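Local coordinates for protein thermostable monoacylglycerol lipase (Bacillus, PDB 4LHE) that hydrolyses monoacylglycerols to a fatty acid and glycerol, acting as a heat-stable lipase of the alpha/beta hydrolase fold, at residues Y15-P20 and Y81-Q86; L24-F29 and T101-L106; P38-Y43 and V50-L55; H71-S76 and A171-Q176; I119-D124 and D205-G210. All blocks are in the same frame, centred on the assembly; numbering follows the deposited sequence.

Interaction 1: residues Y15-P20 and Y81-Q86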
# COMPACT_ATOMS: atom_id res chain seq x y z
N TYR A 15 -12.14 -9.58 -5.14
CA TYR A 15 -11.88 -10.84 -4.46
C TYR A 15 -11.88 -11.99 -5.47
O TYR A 15 -12.70 -12.01 -6.40
CB TYR A 15 -12.95 -11.11 -3.39
CG TYR A 15 -13.09 -9.99 -2.38
CD1 TYR A 15 -12.41 -10.05 -1.16
CD2 TYR A 15 -13.89 -8.88 -2.64
CE1 TYR A 15 -12.53 -9.04 -0.23
CE2 TYR A 15 -14.01 -7.86 -1.71
CZ TYR A 15 -13.32 -7.95 -0.51
OH TYR A 15 -13.44 -6.95 0.43
N ALA A 16 -10.97 -12.95 -5.29
CA ALA A 16 -10.96 -14.15 -6.12
C ALA A 16 -10.40 -15.33 -5.36
O ALA A 16 -9.29 -15.26 -4.81
CB ALA A 16 -10.18 -13.93 -7.41
N GLU A 17 -11.17 -16.42 -5.34
CA GLU A 17 -10.80 -17.63 -4.63
C GLU A 17 -10.30 -18.82 -5.43
O GLU A 17 -11.08 -19.57 -6.01
CB GLU A 17 -12.01 -18.23 -3.92
CG GLU A 17 -12.71 -17.28 -2.99
CD GLU A 17 -13.42 -18.01 -1.87
OE1 GLU A 17 -13.10 -19.19 -1.63
OE2 GLU A 17 -14.29 -17.39 -1.22
N ASN A 18 -8.98 -18.96 -5.46
CA ASN A 18 -8.35 -20.03 -6.21
C ASN A 18 -7.61 -21.18 -5.55
O ASN A 18 -8.17 -22.26 -5.40
CB ASN A 18 -7.37 -19.31 -7.14
CG ASN A 18 -8.08 -18.47 -8.19
OD1 ASN A 18 -8.95 -18.96 -8.91
ND2 ASN A 18 -7.71 -17.19 -8.28
N GLY A 19 -6.36 -20.95 -5.14
CA GLY A 19 -5.59 -22.00 -4.50
C GLY A 19 -5.37 -21.53 -3.09
O GLY A 19 -5.77 -20.42 -2.72
N PRO A 20 -4.69 -22.35 -2.28
CA PRO A 20 -4.50 -22.21 -0.84
C PRO A 20 -3.46 -21.16 -0.48
O PRO A 20 -3.31 -20.85 0.70
CB PRO A 20 -4.01 -23.59 -0.42
CG PRO A 20 -3.23 -24.05 -1.60
CD PRO A 20 -4.03 -23.57 -2.79
N TYR A 81 -7.14 -9.39 5.66
CA TYR A 81 -6.29 -10.47 6.13
C TYR A 81 -7.13 -11.61 6.71
O TYR A 81 -6.85 -12.81 6.49
CB TYR A 81 -5.30 -9.92 7.16
CG TYR A 81 -4.60 -10.97 7.97
CD1 TYR A 81 -3.43 -11.56 7.51
CD2 TYR A 81 -5.10 -11.36 9.21
CE1 TYR A 81 -2.78 -12.52 8.26
CE2 TYR A 81 -4.45 -12.32 9.97
CZ TYR A 81 -3.30 -12.89 9.50
OH TYR A 81 -2.67 -13.84 10.26
N GLY A 82 -8.19 -11.24 7.42
CA GLY A 82 -9.09 -12.22 8.02
C GLY A 82 -9.84 -13.03 6.97
O GLY A 82 -10.01 -14.26 7.12
N TRP A 83 -10.29 -12.35 5.93
CA TRP A 83 -10.94 -13.02 4.79
C TRP A 83 -10.00 -14.04 4.17
O TRP A 83 -10.41 -15.17 3.86
CB TRP A 83 -11.37 -11.99 3.75
CG TRP A 83 -12.13 -12.55 2.60
CD1 TRP A 83 -13.48 -12.76 2.52
CD2 TRP A 83 -11.59 -12.98 1.35
NE1 TRP A 83 -13.80 -13.29 1.30
CE2 TRP A 83 -12.66 -13.44 0.56
CE3 TRP A 83 -10.29 -13.03 0.81
CZ2 TRP A 83 -12.48 -13.93 -0.74
CZ3 TRP A 83 -10.11 -13.52 -0.47
CH2 TRP A 83 -11.21 -13.96 -1.24
N LEU A 84 -8.74 -13.66 3.99
CA LEU A 84 -7.74 -14.56 3.42
C LEU A 84 -7.43 -15.73 4.36
O LEU A 84 -7.33 -16.89 3.92
CB LEU A 84 -6.43 -13.82 3.16
CG LEU A 84 -6.26 -13.10 1.82
CD1 LEU A 84 -4.79 -12.63 1.69
CD2 LEU A 84 -6.63 -14.00 0.69
N LYS A 85 -7.29 -15.43 5.65
CA LYS A 85 -6.92 -16.47 6.62
C LYS A 85 -7.97 -17.58 6.72
O LYS A 85 -7.64 -18.74 7.01
CB LYS A 85 -6.65 -15.85 7.98
CG LYS A 85 -5.41 -16.39 8.65
CD LYS A 85 -5.36 -15.96 10.11
CE LYS A 85 -4.13 -16.54 10.80
NZ LYS A 85 -4.21 -16.35 12.28
N GLN A 86 -9.23 -17.24 6.44
CA GLN A 86 -10.28 -18.26 6.40
C GLN A 86 -10.09 -19.22 5.24
O GLN A 86 -10.51 -20.36 5.30
CB GLN A 86 -11.66 -17.61 6.27
CG GLN A 86 -12.17 -16.90 7.52
CD GLN A 86 -13.51 -16.19 7.29
OE1 GLN A 86 -13.60 -15.22 6.52
NE2 GLN A 86 -14.55 -16.67 7.96

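Interaction 2: residues L24-F29 and T101-L106. With SO4 (sulfate ion), chain D.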
# COMPACT_ATOMS: atom_id res chain seq x y z
N LEU A 24 -2.85 -10.60 -0.22
CA LEU A 24 -3.58 -9.39 0.18
C LEU A 24 -2.88 -8.20 -0.49
O LEU A 24 -1.66 -8.06 -0.35
CB LEU A 24 -3.49 -9.23 1.70
CG LEU A 24 -4.20 -8.04 2.33
CD1 LEU A 24 -5.66 -8.19 2.12
CD2 LEU A 24 -3.89 -7.93 3.83
N LEU A 25 -3.64 -7.37 -1.21
CA LEU A 25 -3.05 -6.18 -1.84
C LEU A 25 -3.60 -4.87 -1.26
O LEU A 25 -4.82 -4.67 -1.21
CB LEU A 25 -3.27 -6.20 -3.35
CG LEU A 25 -2.68 -7.38 -4.13
CD1 LEU A 25 -3.68 -8.51 -4.20
CD2 LEU A 25 -2.29 -6.94 -5.53
N VAL A 26 -2.71 -3.98 -0.83
CA VAL A 26 -3.16 -2.79 -0.11
C VAL A 26 -2.84 -1.52 -0.88
O VAL A 26 -1.66 -1.19 -1.07
CB VAL A 26 -2.55 -2.73 1.30
CG1 VAL A 26 -3.32 -1.71 2.15
CG2 VAL A 26 -2.60 -4.12 1.98
N HIS A 27 -3.88 -0.81 -1.31
CA HIS A 27 -3.69 0.44 -2.06
C HIS A 27 -3.25 1.56 -1.13
O HIS A 27 -3.18 1.36 0.09
CB HIS A 27 -4.94 0.83 -2.88
CG HIS A 27 -6.14 1.22 -2.06
ND1 HIS A 27 -6.32 2.50 -1.56
CD2 HIS A 27 -7.26 0.53 -1.72
CE1 HIS A 27 -7.48 2.56 -0.93
NE2 HIS A 27 -8.07 1.39 -1.01
N GLY A 28 -2.93 2.73 -1.69
CA GLY A 28 -2.33 3.81 -0.92
C GLY A 28 -3.27 4.87 -0.35
O GLY A 28 -4.49 4.76 -0.46
N PHE A 29 -2.68 5.91 0.22
CA PHE A 29 -3.37 6.98 0.96
C PHE A 29 -4.32 7.83 0.11
O PHE A 29 -5.46 8.04 0.48
CB PHE A 29 -2.32 7.87 1.63
CG PHE A 29 -2.87 9.10 2.33
CD1 PHE A 29 -3.44 9.00 3.60
CD2 PHE A 29 -2.74 10.35 1.74
CE1 PHE A 29 -3.90 10.14 4.26
CE2 PHE A 29 -3.20 11.49 2.40
CZ PHE A 29 -3.78 11.39 3.65
N THR A 101 3.02 0.82 3.95
CA THR A 101 3.11 1.06 5.39
C THR A 101 2.20 0.07 6.12
O THR A 101 2.57 -0.49 7.16
CB THR A 101 2.69 2.50 5.73
OG1 THR A 101 3.45 3.42 4.94
CG2 THR A 101 2.93 2.78 7.21
N LEU A 102 1.02 -0.15 5.55
CA LEU A 102 -0.00 -1.01 6.16
C LEU A 102 0.38 -2.46 6.05
O LEU A 102 -0.06 -3.28 6.85
CB LEU A 102 -1.35 -0.77 5.48
CG LEU A 102 -2.01 0.54 5.92
CD1 LEU A 102 -3.14 0.88 4.97
CD2 LEU A 102 -2.54 0.35 7.36
N THR A 103 1.18 -2.77 5.03
CA THR A 103 1.72 -4.11 4.84
C THR A 103 2.75 -4.38 5.93
O THR A 103 2.72 -5.45 6.57
CB THR A 103 2.38 -4.24 3.45
OG1 THR A 103 1.36 -4.22 2.45
CG2 THR A 103 3.16 -5.55 3.35
N LEU A 104 3.65 -3.43 6.15
CA LEU A 104 4.63 -3.52 7.22
C LEU A 104 3.92 -3.66 8.55
O LEU A 104 4.29 -4.51 9.36
CB LEU A 104 5.50 -2.27 7.24
CG LEU A 104 6.36 -2.11 5.99
CD1 LEU A 104 6.80 -0.66 5.87
CD2 LEU A 104 7.58 -3.04 6.03
N TYR A 105 2.90 -2.84 8.76
CA TYR A 105 2.13 -2.83 10.00
C TYR A 105 1.58 -4.21 10.30
O TYR A 105 1.72 -4.72 11.42
CB TYR A 105 0.97 -1.84 9.87
CG TYR A 105 0.15 -1.63 11.13
CD1 TYR A 105 0.44 -0.57 11.98
CD2 TYR A 105 -0.92 -2.46 11.45
CE1 TYR A 105 -0.30 -0.35 13.13
CE2 TYR A 105 -1.66 -2.25 12.61
CZ TYR A 105 -1.35 -1.19 13.44
OH TYR A 105 -2.08 -0.95 14.58
N LEU A 106 0.95 -4.82 9.30
CA LEU A 106 0.30 -6.11 9.45
C LEU A 106 1.31 -7.22 9.74
O LEU A 106 1.02 -8.14 10.51
CB LEU A 106 -0.50 -6.44 8.20
CG LEU A 106 -1.91 -6.96 8.39
CD1 LEU A 106 -2.82 -5.83 8.81
CD2 LEU A 106 -2.40 -7.60 7.10
S SO4 D . -0.06 7.16 -1.90
O1 SO4 D . -1.28 7.96 -1.90
O2 SO4 D . -0.12 6.17 -3.00
O3 SO4 D . 1.09 8.04 -2.13
O4 SO4 D . 0.06 6.53 -0.59

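Interaction 3: residues P38-Y43 and V50-L55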
# COMPACT_ATOMS: atom_id res chain seq x y z
N PRO A 38 -4.12 -4.31 -11.45
CA PRO A 38 -3.44 -5.16 -12.44
C PRO A 38 -2.59 -6.23 -11.78
O PRO A 38 -2.46 -7.33 -12.33
CB PRO A 38 -2.55 -4.17 -13.20
CG PRO A 38 -3.29 -2.89 -13.12
CD PRO A 38 -3.93 -2.88 -11.73
N LEU A 39 -2.01 -5.93 -10.62
CA LEU A 39 -1.31 -6.94 -9.85
C LEU A 39 -2.27 -8.04 -9.40
O LEU A 39 -2.01 -9.23 -9.60
CB LEU A 39 -0.62 -6.31 -8.61
CG LEU A 39 0.75 -5.67 -8.82
CD1 LEU A 39 0.70 -4.56 -9.82
CD2 LEU A 39 1.29 -5.14 -7.48
N ALA A 40 -3.39 -7.64 -8.78
CA ALA A 40 -4.36 -8.59 -8.25
C ALA A 40 -4.85 -9.57 -9.33
O ALA A 40 -4.92 -10.79 -9.09
CB ALA A 40 -5.52 -7.85 -7.64
N GLU A 41 -5.17 -9.02 -10.50
CA GLU A 41 -5.63 -9.84 -11.62
C GLU A 41 -4.57 -10.82 -12.12
O GLU A 41 -4.87 -12.00 -12.34
CB GLU A 41 -6.21 -8.97 -12.75
CG GLU A 41 -7.52 -8.27 -12.35
CD GLU A 41 -8.09 -7.37 -13.45
OE1 GLU A 41 -7.56 -7.38 -14.58
OE2 GLU A 41 -9.10 -6.66 -13.19
N ALA A 42 -3.34 -10.34 -12.30
CA ALA A 42 -2.21 -11.23 -12.63
C ALA A 42 -1.92 -12.34 -11.60
O ALA A 42 -1.58 -13.47 -11.98
CB ALA A 42 -0.95 -10.43 -12.90
N TYR A 43 -2.05 -12.04 -10.30
CA TYR A 43 -1.80 -13.08 -9.28
C TYR A 43 -2.94 -14.11 -9.23
O TYR A 43 -2.70 -15.30 -9.01
CB TYR A 43 -1.55 -12.47 -7.89
CG TYR A 43 -0.42 -11.43 -7.84
CD1 TYR A 43 0.60 -11.42 -8.77
CD2 TYR A 43 -0.42 -10.45 -6.86
CE1 TYR A 43 1.62 -10.46 -8.72
CE2 TYR A 43 0.58 -9.49 -6.80
CZ TYR A 43 1.59 -9.50 -7.74
OH TYR A 43 2.58 -8.53 -7.67
N VAL A 50 -6.83 -14.06 -3.98
CA VAL A 50 -6.43 -12.66 -3.99
C VAL A 50 -7.48 -11.83 -3.26
O VAL A 50 -8.68 -12.03 -3.45
CB VAL A 50 -6.26 -12.21 -5.45
CG1 VAL A 50 -6.60 -10.77 -5.62
CG2 VAL A 50 -4.83 -12.52 -5.93
N CYS A 51 -7.03 -10.92 -2.40
CA CYS A 51 -7.95 -10.00 -1.72
C CYS A 51 -7.46 -8.55 -1.86
O CYS A 51 -6.36 -8.21 -1.42
CB CYS A 51 -8.11 -10.38 -0.24
SG CYS A 51 -9.03 -9.20 0.81
N LEU A 52 -8.29 -7.71 -2.47
CA LEU A 52 -7.90 -6.33 -2.72
C LEU A 52 -9.02 -5.44 -2.20
O LEU A 52 -9.93 -5.06 -2.96
CB LEU A 52 -7.63 -6.08 -4.22
CG LEU A 52 -7.51 -4.63 -4.73
CD1 LEU A 52 -6.65 -3.77 -3.81
CD2 LEU A 52 -6.95 -4.58 -6.14
N PRO A 53 -8.98 -5.14 -0.89
CA PRO A 53 -10.02 -4.34 -0.23
C PRO A 53 -9.93 -2.88 -0.61
O PRO A 53 -8.88 -2.41 -1.08
CB PRO A 53 -9.70 -4.52 1.27
CG PRO A 53 -8.21 -4.83 1.32
CD PRO A 53 -7.96 -5.65 0.05
N ARG A 54 -11.04 -2.17 -0.42
CA ARG A 54 -11.10 -0.72 -0.59
C ARG A 54 -11.01 -0.14 0.81
O ARG A 54 -11.87 -0.42 1.65
CB ARG A 54 -12.44 -0.34 -1.24
CG ARG A 54 -12.70 1.17 -1.39
CD ARG A 54 -14.06 1.45 -2.07
NE ARG A 54 -15.20 1.05 -1.26
CZ ARG A 54 -15.62 1.71 -0.18
NH1 ARG A 54 -14.97 2.80 0.23
NH2 ARG A 54 -16.68 1.28 0.50
N LEU A 55 -9.95 0.62 1.11
CA LEU A 55 -9.78 1.15 2.46
C LEU A 55 -10.93 2.10 2.80
O LEU A 55 -11.32 2.92 1.96
CB LEU A 55 -8.44 1.87 2.62
CG LEU A 55 -7.19 1.03 2.43
CD1 LEU A 55 -5.95 1.86 2.65
CD2 LEU A 55 -7.22 -0.18 3.33

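Interaction 4: residues H71-S76 and A171-Q176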
# COMPACT_ATOMS: atom_id res chain seq x y z
N HIS A 71 -6.87 4.04 12.31
CA HIS A 71 -7.47 2.83 12.89
C HIS A 71 -8.52 2.21 11.96
O HIS A 71 -8.66 0.98 11.91
CB HIS A 71 -8.04 3.11 14.28
CG HIS A 71 -7.01 3.52 15.29
ND1 HIS A 71 -5.90 2.75 15.58
CD2 HIS A 71 -6.92 4.62 16.08
CE1 HIS A 71 -5.17 3.36 16.49
NE2 HIS A 71 -5.76 4.50 16.81
N ASP A 72 -9.25 3.06 11.23
CA ASP A 72 -10.21 2.56 10.25
C ASP A 72 -9.52 1.82 9.09
O ASP A 72 -10.00 0.79 8.61
CB ASP A 72 -11.08 3.71 9.70
CG ASP A 72 -12.02 4.31 10.75
OD1 ASP A 72 -12.56 3.55 11.59
OD2 ASP A 72 -12.24 5.54 10.73
N TRP A 73 -8.40 2.38 8.62
CA TRP A 73 -7.66 1.83 7.50
C TRP A 73 -7.03 0.51 7.89
O TRP A 73 -7.08 -0.47 7.13
CB TRP A 73 -6.58 2.82 7.02
CG TRP A 73 -7.13 4.20 6.77
CD1 TRP A 73 -8.40 4.52 6.38
CD2 TRP A 73 -6.42 5.44 6.89
NE1 TRP A 73 -8.52 5.89 6.26
CE2 TRP A 73 -7.32 6.47 6.57
CE3 TRP A 73 -5.11 5.78 7.25
CZ2 TRP A 73 -6.95 7.82 6.59
CZ3 TRP A 73 -4.75 7.12 7.28
CH2 TRP A 73 -5.67 8.12 6.95
N VAL A 74 -6.45 0.47 9.09
CA VAL A 74 -5.95 -0.79 9.65
C VAL A 74 -7.06 -1.83 9.74
O VAL A 74 -6.85 -3.01 9.41
CB VAL A 74 -5.30 -0.58 11.04
CG1 VAL A 74 -5.11 -1.93 11.76
CG2 VAL A 74 -3.98 0.12 10.86
N ALA A 75 -8.24 -1.40 10.17
CA ALA A 75 -9.37 -2.31 10.26
C ALA A 75 -9.72 -2.88 8.88
O ALA A 75 -9.99 -4.08 8.77
CB ALA A 75 -10.56 -1.65 10.91
N SER A 76 -9.72 -2.05 7.84
CA SER A 76 -10.01 -2.52 6.48
C SER A 76 -9.03 -3.59 6.06
O SER A 76 -9.42 -4.58 5.46
CB SER A 76 -9.91 -1.38 5.46
OG SER A 76 -10.90 -0.40 5.68
N ALA A 171 0.65 10.35 9.48
CA ALA A 171 1.92 10.54 10.18
C ALA A 171 1.97 9.65 11.42
O ALA A 171 3.02 9.09 11.76
CB ALA A 171 2.09 12.00 10.56
N ARG A 172 0.83 9.51 12.09
CA ARG A 172 0.73 8.63 13.26
C ARG A 172 0.90 7.16 12.91
O ARG A 172 1.54 6.41 13.65
CB ARG A 172 -0.59 8.84 13.98
CG ARG A 172 -0.68 10.17 14.73
CD ARG A 172 -1.60 10.05 15.93
NE ARG A 172 -3.00 10.03 15.55
CZ ARG A 172 -3.97 9.46 16.27
NH1 ARG A 172 -3.68 8.84 17.40
NH2 ARG A 172 -5.22 9.51 15.84
N LEU A 173 0.28 6.74 11.81
CA LEU A 173 0.46 5.39 11.30
C LEU A 173 1.92 5.10 10.96
O LEU A 173 2.43 4.03 11.29
CB LEU A 173 -0.42 5.18 10.06
CG LEU A 173 -0.30 3.83 9.33
CD1 LEU A 173 -0.58 2.72 10.29
CD2 LEU A 173 -1.25 3.78 8.15
N MET A 174 2.61 6.04 10.31
CA MET A 174 4.01 5.82 9.96
C MET A 174 4.89 5.67 11.21
O MET A 174 5.85 4.90 11.22
CB MET A 174 4.54 6.93 9.05
CG MET A 174 3.84 7.05 7.69
SD MET A 174 4.69 8.26 6.66
CE MET A 174 3.48 8.60 5.40
N ALA A 175 4.54 6.40 12.27
CA ALA A 175 5.31 6.39 13.51
C ALA A 175 5.20 5.05 14.21
O ALA A 175 6.20 4.46 14.59
CB ALA A 175 4.84 7.51 14.44
N GLN A 176 3.96 4.59 14.40
CA GLN A 176 3.72 3.32 15.06
C GLN A 176 4.30 2.17 14.22
O GLN A 176 4.66 1.13 14.77
CB GLN A 176 2.20 3.13 15.29
CG GLN A 176 1.82 2.35 16.55
CD GLN A 176 0.41 1.74 16.49
OE1 GLN A 176 0.24 0.52 16.60
NE2 GLN A 176 -0.60 2.59 16.32

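Interaction 5: residues I119-D124 and D205-G210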
# COMPACT_ATOMS: atom_id res chain seq x y z
N ILE A 119 5.88 -1.69 -1.74
CA ILE A 119 6.34 -0.98 -2.94
C ILE A 119 6.30 0.51 -2.65
O ILE A 119 5.22 1.04 -2.38
CB ILE A 119 5.39 -1.25 -4.12
CG1 ILE A 119 5.21 -2.75 -4.35
CG2 ILE A 119 5.86 -0.52 -5.38
CD1 ILE A 119 4.22 -3.09 -5.47
N ASN A 120 7.44 1.19 -2.70
CA ASN A 120 7.51 2.60 -2.33
C ASN A 120 6.82 2.92 -0.99
O ASN A 120 6.19 3.98 -0.84
CB ASN A 120 6.95 3.49 -3.45
CG ASN A 120 7.88 3.57 -4.65
OD1 ASN A 120 9.10 3.41 -4.52
ND2 ASN A 120 7.31 3.83 -5.82
N ALA A 121 6.95 2.00 -0.04
CA ALA A 121 6.33 2.12 1.28
C ALA A 121 6.84 3.35 2.02
O ALA A 121 8.03 3.69 1.95
CB ALA A 121 6.58 0.87 2.10
N ALA A 122 5.92 4.01 2.71
CA ALA A 122 6.20 5.25 3.44
C ALA A 122 6.38 4.98 4.93
O ALA A 122 5.47 4.44 5.58
CB ALA A 122 5.06 6.24 3.21
N VAL A 123 7.53 5.38 5.47
CA VAL A 123 7.88 5.11 6.87
C VAL A 123 8.37 6.36 7.61
O VAL A 123 8.18 6.49 8.83
CB VAL A 123 8.90 3.93 6.94
CG1 VAL A 123 9.94 4.15 8.01
CG2 VAL A 123 8.17 2.59 7.15
N ASP A 124 8.96 7.29 6.87
CA ASP A 124 9.41 8.55 7.46
C ASP A 124 9.38 9.68 6.41
O ASP A 124 10.35 9.86 5.67
CB ASP A 124 10.82 8.38 8.03
CG ASP A 124 11.40 9.68 8.60
OD1 ASP A 124 10.63 10.47 9.20
OD2 ASP A 124 12.63 9.89 8.46
N ASP A 205 15.80 1.75 2.56
CA ASP A 205 16.93 1.41 3.43
C ASP A 205 16.53 1.32 4.90
O ASP A 205 16.98 0.43 5.62
CB ASP A 205 18.06 2.42 3.23
CG ASP A 205 18.61 2.39 1.82
OD1 ASP A 205 18.92 1.28 1.35
OD2 ASP A 205 18.72 3.45 1.17
N ILE A 206 15.67 2.23 5.35
CA ILE A 206 15.16 2.22 6.72
C ILE A 206 14.33 0.97 7.01
O ILE A 206 14.42 0.37 8.09
CB ILE A 206 14.30 3.48 6.99
CG1 ILE A 206 15.15 4.74 6.79
CG2 ILE A 206 13.68 3.42 8.38
CD1 ILE A 206 14.35 6.01 6.47
N ILE A 207 13.51 0.59 6.03
CA ILE A 207 12.74 -0.65 6.13
C ILE A 207 13.72 -1.82 6.18
O ILE A 207 13.65 -2.66 7.08
CB ILE A 207 11.75 -0.78 4.94
CG1 ILE A 207 10.65 0.28 5.07
CG2 ILE A 207 11.16 -2.19 4.88
CD1 ILE A 207 9.81 0.46 3.81
N PHE A 208 14.65 -1.84 5.24
CA PHE A 208 15.63 -2.92 5.13
C PHE A 208 16.46 -3.10 6.41
O PHE A 208 16.71 -4.23 6.86
CB PHE A 208 16.53 -2.69 3.90
CG PHE A 208 17.53 -3.79 3.66
CD1 PHE A 208 17.25 -4.83 2.78
CD2 PHE A 208 18.77 -3.77 4.29
CE1 PHE A 208 18.18 -5.83 2.55
CE2 PHE A 208 19.71 -4.77 4.06
CZ PHE A 208 19.42 -5.80 3.19
N GLN A 209 16.86 -1.99 7.03
CA GLN A 209 17.67 -2.09 8.24
C GLN A 209 16.82 -2.40 9.47
O GLN A 209 17.24 -3.15 10.35
CB GLN A 209 18.52 -0.82 8.45
CG GLN A 209 19.50 -0.49 7.31
CD GLN A 209 20.50 -1.61 7.00
OE1 GLN A 209 20.67 -2.57 7.77
NE2 GLN A 209 21.19 -1.49 5.86
N GLY A 210 15.60 -1.86 9.50
CA GLY A 210 14.76 -1.97 10.68
C GLY A 210 14.08 -3.30 10.94
O GLY A 210 13.73 -3.62 12.09

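Interaction 1: residues Y15-P20 and Y81-Q86
Tyr15 and Trp83 meet from backbones that stay well apart, their CA atoms 9.5 Å from one another. Tyr15 and Ala16 end an extended strand that runs on into the loop from Glu17, whereas 81-86 is helical, with Lys85 N hydrogen-bonded to Tyr81 O at 2.8 Å; the gap is bridged mainly by side chains. Trp83 has CG anti to its backbone N (chi1 -176°), which sends the indole out to the strand. Tyr15 presents its edge to that indole in a T-shaped pair: the ring centroids, with the six-membered ring taken for Trp83, lie 5.1 Å apart and the planes meet at 61°. Tyr15 CD1 sits over the middle of one indole face, 3.8 Å from Trp83 CE2. Helix 70-87 packs here on strand 14-16, an outermost strand of the alpha/beta hydrolase sheet, whose neighbour 49-52 also touches the indole through Cys51. Replacing Trp83 with an alanine would probably open a gap beneath the Tyr15 edge and leave that ring without its aromatic partner. Glu17 reaches the six-membered ring, with CG 4.0 Å from Trp83 CH2, while its carboxylate, nearly perpendicular to the indole, forms a salt bridge to Arg87, itself in cation-pi contact with Trp83.

Interaction 2: residues L24-F29 and T101-L106
In this alpha/beta hydrolase the helix that follows the probable nucleophile elbow, 98-109, packs on strand 21-26, an inner strand of the sheet. The short segments 24-26 and 101-106 run at 135° with their axes 9.0 Å apart, and the contact is made of branched side chains. Leu24 CD2 meets Leu106 CD2 at 3.6 Å, the two chains crossing at about a right angle. Val26 divides its branches: CG1, anti to the backbone N (chi1 -164°), lies 3.8 Å from Leu102 CD1, while CG2 lies 4.0 Å from Thr103 OG1, a hydroxyl hydrogen-bonded to Gly99 O. Beyond the strand, His27 ND1 donates to Gly28 O at 3.1 Å in the carbonyl plane. Phe29 N gives a 2.9 Å bond to O4 of a sulfate, probably from the crystallisation liquor, which is also bound by Thr30 N, Ser97 OG and His226 NE2, the serine and histidine of the probable triad. An anion held there is consistent with Phe29 N-H belonging to the oxyanion hole, whereas strand and helix meet without any hydrogen bond between them.

Interaction 3: residues P38-Y43 and V50-L55
Ala40 of helix 37-45 packs against Val50 and Leu52 of strand 49-52 inside a beta-alpha-beta unit, strand 21-26, helix 37-45, strand 49-52, of the alpha/beta hydrolase sheet. The evidence for the layered packing is the near-antiparallel course of the short segments, 166° between their directions with axes 8.6 Å apart, and a CA separation of 6.2 Å between Ala40 and Val50. The small side chain of Ala40 is consistent with so close an approach.

Three apolar contacts join methyl and methylene groups. Ala40 CB is 3.7 Å from Val50 CG1 and 3.9 Å from Leu52 CD2, and is thus flanked by two side chains pointing from the same face of the strand. Val50 uses both branches: besides CG1 on Ala40, CG2, set anti to its own carbonyl carbon, approaches Tyr43 CB at 3.8 Å. A glycine in place of Val50 has neither branch and would probably leave a gap against Ala40 CB and Tyr43 CB.

Beyond this junction, the Tyr43 ring is directed to helix 234-247, where it meets Phe245 edge-to-face, and Leu25 of the adjoining strand touches Ala40 and Val50. Polar atoms enter mainly through the backbone. Tyr43 N bonds to Leu39 O at 2.9 Å within the helix, and that same carbonyl oxygen stands over one face of the Tyr43 ring. Ala40 O lies 3.6 Å from Val50 CG2.

Interaction 4: residues H71-S76 and A171-Q176
Leu173 is the pivot of the closer half of this contact, its two methyls reaching different side chains of the facing helix. CD1 lies 4.3 Å from Val74 CG2, and CD2 is 4.4 Å from Trp73 CE3, arriving at the indole edge near the ring plane. With CG anti to the backbone N (chi1 177°), the leucine extends across to both partners. Even here the spacing is generous for apolar packing, and no hydrogen bond crosses between the segments. The helices are 70-87, on the sheet of the alpha/beta hydrolase, and 164-179, within the region between strands 115-119 and 188-193 where lipases of this fold usually carry their lid or cap; a cap role for 164-179 is therefore plausible. Beneath the junction, helix 98-109 supplies Leu102 and Tyr105 against Val74, and His58 meets the Trp73 ring edge-to-face. The other half is looser and turned to solvent. His71 and Arg172 are exposed, and His71 NE2 stays 4.8 Å from Arg172 NH1, too far for their nitrogens to touch. Gln176 likewise comes no nearer than 4.6 Å to segment 71-76; it touches Phe70, just before that segment on the same helix, and Tyr105 of helix 98-109. Arg172 also rests on Phe70.

Interaction 5: residues I119-D124 and D205-G210
Ile207 has CG1 anti to its carbonyl carbon (chi1 -69°) and the chain extended beyond it (chi2 167°), which carries CD1 to within 3.7 Å of Ala121 CB. Ile206 shares that first torsion, but touches through its other branch: CG2, anti to the backbone N, lies 3.8 Å from Val123 CG1. The valine is therefore shared between consecutive helical residues, since its CG2 rests 4.0 Å from Ile207 CG1. Val123 and Ile206 run alongside each other in opposite senses, whereas Val123 and Ile207 cross at a slant. In the alpha/beta hydrolase fold this joins the loop leaving strand 115-119 to helix 202-210, which packs on strand 188-193 through Ile207 and Ile190. Leu104 of helix 98-109 touches Ala121, Val123 and Ile207, adding to the apolar cluster. The contact itself has no hydrogen bond, but the loop is secured nearby: Asn203 OD1 accepts from the backbone N of both Val123 and Asp124, and Asn120 ND2 donates to the O of His226, the histidine of the probable triad.

Overall arrangement
Interaction 2 lies deepest, its centre about 4 Å from that of the chain. Interactions 3, 4 and 5 are also buried, interaction 4 with a looser, solvent-facing half and an indole edge; the other three rest on aliphatic packing. Interaction 1, about 18 Å out, is the surface contact and differs in chemistry, with an aromatic pair and a carboxylate. Interactions 1, 2 and 3 reach one sheet: strand 49-52 lies between 14-16 and 21-26, and Leu25 N is hydrogen-bonded to Cys51 O at 2.9 Å. Helix 70-87 serves interactions 1 and 4. Helix 98-109 links interaction 2 to interaction 4 through Leu102 and to interaction 5 through Leu104, while Met174 CE meets Ala122 CB at 3.6 Å between interactions 4 and 5.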